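Local coordinates for protein Afp3 (PDB 6RBN) that forms the helical sheath around the inner tube of the anti-feeding prophage, a contractile injection system, and probably contracts to drive that tube outward, at residues 203-211 with 316-324. Sequence-based numbering, arbitrary orientation.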
loop_
_atom_site.group_PDB
_atom_site.type_symbol
_atom_site.label_atom_id
_atom_site.label_comp_id
_atom_site.label_asym_id
_atom_site.label_seq_id
_atom_site.Cartn_x
_atom_site.Cartn_y
_atom_site.Cartn_z
ATOM N N GLN D 203 -16.178 -40.715 -54.083
ATOM C CA GLN D 203 -17.389 -40.259 -53.421
ATOM C C GLN D 203 -18.444 -41.349 -53.311
ATOM O O GLN D 203 -19.593 -41.051 -52.982
ATOM C CB GLN D 203 -17.976 -39.068 -54.176
ATOM C CG GLN D 203 -17.057 -37.872 -54.319
ATOM C CD GLN D 203 -16.659 -37.268 -52.996
ATOM O OE1 GLN D 203 -15.496 -37.312 -52.612
ATOM N NE2 GLN D 203 -17.626 -36.709 -52.286
ATOM N N VAL D 204 -18.094 -42.602 -53.599
ATOM C CA VAL D 204 -19.065 -43.681 -53.738
ATOM C C VAL D 204 -18.669 -44.828 -52.819
ATOM O O VAL D 204 -17.506 -45.242 -52.803
ATOM C CB VAL D 204 -19.166 -44.162 -55.201
ATOM C CG1 VAL D 204 -20.077 -45.367 -55.329
ATOM C CG2 VAL D 204 -19.687 -43.054 -56.072
ATOM N N ALA D 205 -19.633 -45.326 -52.047
ATOM C CA ALA D 205 -19.471 -46.524 -51.234
ATOM C C ALA D 205 -20.573 -47.508 -51.598
ATOM O O ALA D 205 -21.756 -47.221 -51.391
ATOM C CB ALA D 205 -19.526 -46.187 -49.745
ATOM N N VAL D 206 -20.186 -48.658 -52.130
ATOM C CA VAL D 206 -21.117 -49.698 -52.554
ATOM C C VAL D 206 -21.330 -50.642 -51.377
ATOM O O VAL D 206 -20.439 -50.812 -50.546
ATOM C CB VAL D 206 -20.560 -50.412 -53.805
ATOM C CG1 VAL D 206 -21.513 -51.454 -54.362
ATOM C CG2 VAL D 206 -20.201 -49.394 -54.871
ATOM N N TYR D 207 -22.533 -51.210 -51.255
ATOM C CA TYR D 207 -22.858 -52.163 -50.191
ATOM C C TYR D 207 -23.642 -53.312 -50.807
ATOM O O TYR D 207 -24.757 -53.110 -51.295
ATOM C CB TYR D 207 -23.649 -51.489 -49.071
ATOM C CG TYR D 207 -22.821 -50.518 -48.269
ATOM C CD1 TYR D 207 -22.055 -50.949 -47.193
ATOM C CD2 TYR D 207 -22.769 -49.174 -48.607
ATOM C CE1 TYR D 207 -21.289 -50.066 -46.465
ATOM C CE2 TYR D 207 -21.998 -48.287 -47.889
ATOM C CZ TYR D 207 -21.258 -48.739 -46.820
ATOM O OH TYR D 207 -20.495 -47.856 -46.099
ATOM N N TYR D 208 -23.069 -54.518 -50.784
ATOM C CA TYR D 208 -23.586 -55.591 -51.629
ATOM C C TYR D 208 -24.875 -56.283 -51.170
ATOM O O TYR D 208 -25.839 -56.256 -51.947
ATOM C CB TYR D 208 -22.486 -56.631 -51.891
ATOM C CG TYR D 208 -22.994 -57.937 -52.459
ATOM C CD1 TYR D 208 -23.516 -58.015 -53.738
ATOM C CD2 TYR D 208 -22.919 -59.102 -51.714
ATOM C CE1 TYR D 208 -23.983 -59.210 -54.243
ATOM C CE2 TYR D 208 -23.373 -60.301 -52.216
ATOM C CZ TYR D 208 -23.899 -60.351 -53.482
ATOM O OH TYR D 208 -24.351 -61.547 -53.987
ATOM N N PRO D 209 -24.975 -56.920 -49.993
ATOM C CA PRO D 209 -26.086 -57.863 -49.798
ATOM C C PRO D 209 -27.410 -57.159 -49.540
ATOM O O PRO D 209 -27.500 -56.242 -48.722
ATOM C CB PRO D 209 -25.657 -58.671 -48.565
ATOM C CG PRO D 209 -24.226 -58.340 -48.346
ATOM C CD PRO D 209 -24.123 -56.922 -48.789
ATOM N N ASN D 210 -28.436 -57.584 -50.274
ATOM C CA ASN D 210 -29.789 -57.147 -49.972
ATOM C C ASN D 210 -30.227 -57.719 -48.633
ATOM O O ASN D 210 -29.881 -58.844 -48.266
ATOM C CB ASN D 210 -30.766 -57.580 -51.063
ATOM C CG ASN D 210 -30.643 -56.749 -52.316
ATOM O OD1 ASN D 210 -30.497 -55.532 -52.254
ATOM N ND2 ASN D 210 -30.714 -57.402 -53.466
ATOM N N VAL D 211 -30.989 -56.925 -47.896
ATOM C CA VAL D 211 -31.312 -57.219 -46.511
ATOM C C VAL D 211 -32.811 -57.462 -46.418
ATOM O O VAL D 211 -33.604 -56.654 -46.914
ATOM C CB VAL D 211 -30.867 -56.073 -45.589
ATOM C CG1 VAL D 211 -31.107 -56.440 -44.188
ATOM C CG2 VAL D 211 -29.396 -55.766 -45.795
ATOM N N PRO D 316 -10.835 -56.005 -52.032
ATOM C CA PRO D 316 -9.997 -55.117 -52.860
ATOM C C PRO D 316 -10.722 -54.532 -54.067
ATOM O O PRO D 316 -10.149 -54.364 -55.147
ATOM C CB PRO D 316 -8.848 -56.031 -53.299
ATOM C CG PRO D 316 -8.794 -57.081 -52.284
ATOM C CD PRO D 316 -10.215 -57.338 -51.927
ATOM N N LYS D 317 -11.989 -54.204 -53.846
ATOM C CA LYS D 317 -12.791 -53.204 -54.522
ATOM C C LYS D 317 -13.619 -52.589 -53.405
ATOM O O LYS D 317 -13.614 -53.084 -52.278
ATOM C CB LYS D 317 -13.687 -53.803 -55.614
ATOM C CG LYS D 317 -12.952 -54.404 -56.793
ATOM C CD LYS D 317 -13.913 -54.934 -57.836
ATOM C CE LYS D 317 -14.585 -56.206 -57.363
ATOM N NZ LYS D 317 -13.594 -57.303 -57.220
ATOM N N GLY D 318 -14.332 -51.513 -53.686
ATOM C CA GLY D 318 -15.174 -51.033 -52.612
ATOM C C GLY D 318 -16.524 -51.706 -52.672
ATOM O O GLY D 318 -17.420 -51.220 -53.358
ATOM N N ILE D 319 -16.705 -52.818 -51.955
ATOM C CA ILE D 319 -17.952 -53.565 -51.998
ATOM C C ILE D 319 -18.640 -53.607 -50.638
ATOM O O ILE D 319 -19.872 -53.549 -50.568
ATOM C CB ILE D 319 -17.739 -54.985 -52.566
ATOM C CG1 ILE D 319 -17.078 -54.903 -53.941
ATOM C CG2 ILE D 319 -19.053 -55.680 -52.791
ATOM C CD1 ILE D 319 -17.871 -54.128 -54.976
ATOM N N ASN D 320 -17.867 -53.701 -49.547
ATOM C CA ASN D 320 -18.304 -53.404 -48.174
ATOM C C ASN D 320 -19.471 -54.298 -47.736
ATOM O O ASN D 320 -20.609 -53.859 -47.579
ATOM C CB ASN D 320 -18.668 -51.925 -48.028
ATOM C CG ASN D 320 -17.490 -51.015 -48.242
ATOM O OD1 ASN D 320 -16.376 -51.322 -47.836
ATOM N ND2 ASN D 320 -17.728 -49.880 -48.881
ATOM N N VAL D 321 -19.151 -55.576 -47.585
ATOM C CA VAL D 321 -20.157 -56.609 -47.383
ATOM C C VAL D 321 -20.811 -56.473 -46.008
ATOM O O VAL D 321 -20.152 -56.251 -44.994
ATOM C CB VAL D 321 -19.507 -57.990 -47.565
ATOM C CG1 VAL D 321 -20.498 -59.079 -47.332
ATOM C CG2 VAL D 321 -18.906 -58.106 -48.952
ATOM N N ILE D 322 -22.139 -56.588 -45.986
ATOM C CA ILE D 322 -22.904 -56.778 -44.758
ATOM C C ILE D 322 -22.776 -58.242 -44.358
ATOM O O ILE D 322 -23.300 -59.125 -45.043
ATOM C CB ILE D 322 -24.381 -56.403 -44.955
ATOM C CG1 ILE D 322 -24.521 -54.997 -45.532
ATOM C CG2 ILE D 322 -25.121 -56.510 -43.640
ATOM C CD1 ILE D 322 -23.989 -53.922 -44.649
ATOM N N ARG D 323 -22.091 -58.505 -43.252
ATOM C CA ARG D 323 -21.823 -59.862 -42.799
ATOM C C ARG D 323 -22.747 -60.237 -41.650
ATOM O O ARG D 323 -23.300 -59.378 -40.960
ATOM C CB ARG D 323 -20.367 -60.011 -42.351
ATOM C CG ARG D 323 -19.356 -59.879 -43.462
ATOM C CD ARG D 323 -19.386 -61.084 -44.369
ATOM N NE ARG D 323 -19.047 -62.306 -43.650
ATOM C CZ ARG D 323 -17.806 -62.743 -43.467
ATOM N NH1 ARG D 323 -16.783 -62.062 -43.955
ATOM N NH2 ARG D 323 -17.589 -63.865 -42.800
ATOM N N HIS D 324 -22.906 -61.539 -41.451
ATOM C CA HIS D 324 -23.652 -62.075 -40.323
ATOM C C HIS D 324 -22.701 -62.769 -39.364
ATOM O O HIS D 324 -21.983 -63.695 -39.754
ATOM C CB HIS D 324 -24.738 -63.051 -40.774
ATOM C CG HIS D 324 -25.624 -63.517 -39.660
ATOM N ND1 HIS D 324 -25.301 -64.584 -38.850
ATOM C CD2 HIS D 324 -26.816 -63.057 -39.218
ATOM C CE1 HIS D 324 -26.257 -64.760 -37.957
ATOM N NE2 HIS D 324 -27.190 -63.847 -38.158
#
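N320 holds ND2 over one face of the Y207 ring where segment 316-324, part of the subtilisin-like region of this tail sheath protein, runs beside strand 204-207, which pairs in parallel with strand 185-188. The amide is tilted 41° from the ring plane, and ND2 sits 4.2 Å above that plane, displaced toward the rim. CG beside the backbone N and anti to the carbonyl carbon (chi1 -64°) carries the amide there, while CB lies 3.6 Å from Y207 CE1. Asparagine suits this place: it tolerates the positive phi, and its ND2 donates a weak hydrogen bond to V206 O (3.3 Å) as well as one to R336 O, while the tyrosine gives a broad apolar surface and a hydroxyl that bonds Y278 OH on helix 271-284. The backbones themselves are joined by a weak hydrogen bond from Y208 N to I319 O. Y208 turns its CB onto I319 CG2, but its ring leads away from the segment, since CG lies anti to the backbone N (chi1 166°). Farther along, P209, which has no N-H to satisfy, sets its rigid ring against I322. This branched residue supplies a slender aliphatic arm that crosses the proline obliquely, with CG1 3.8 Å from P209 CD, and V321 meets the same ring through CG1, 3.9 Å from P209 CG.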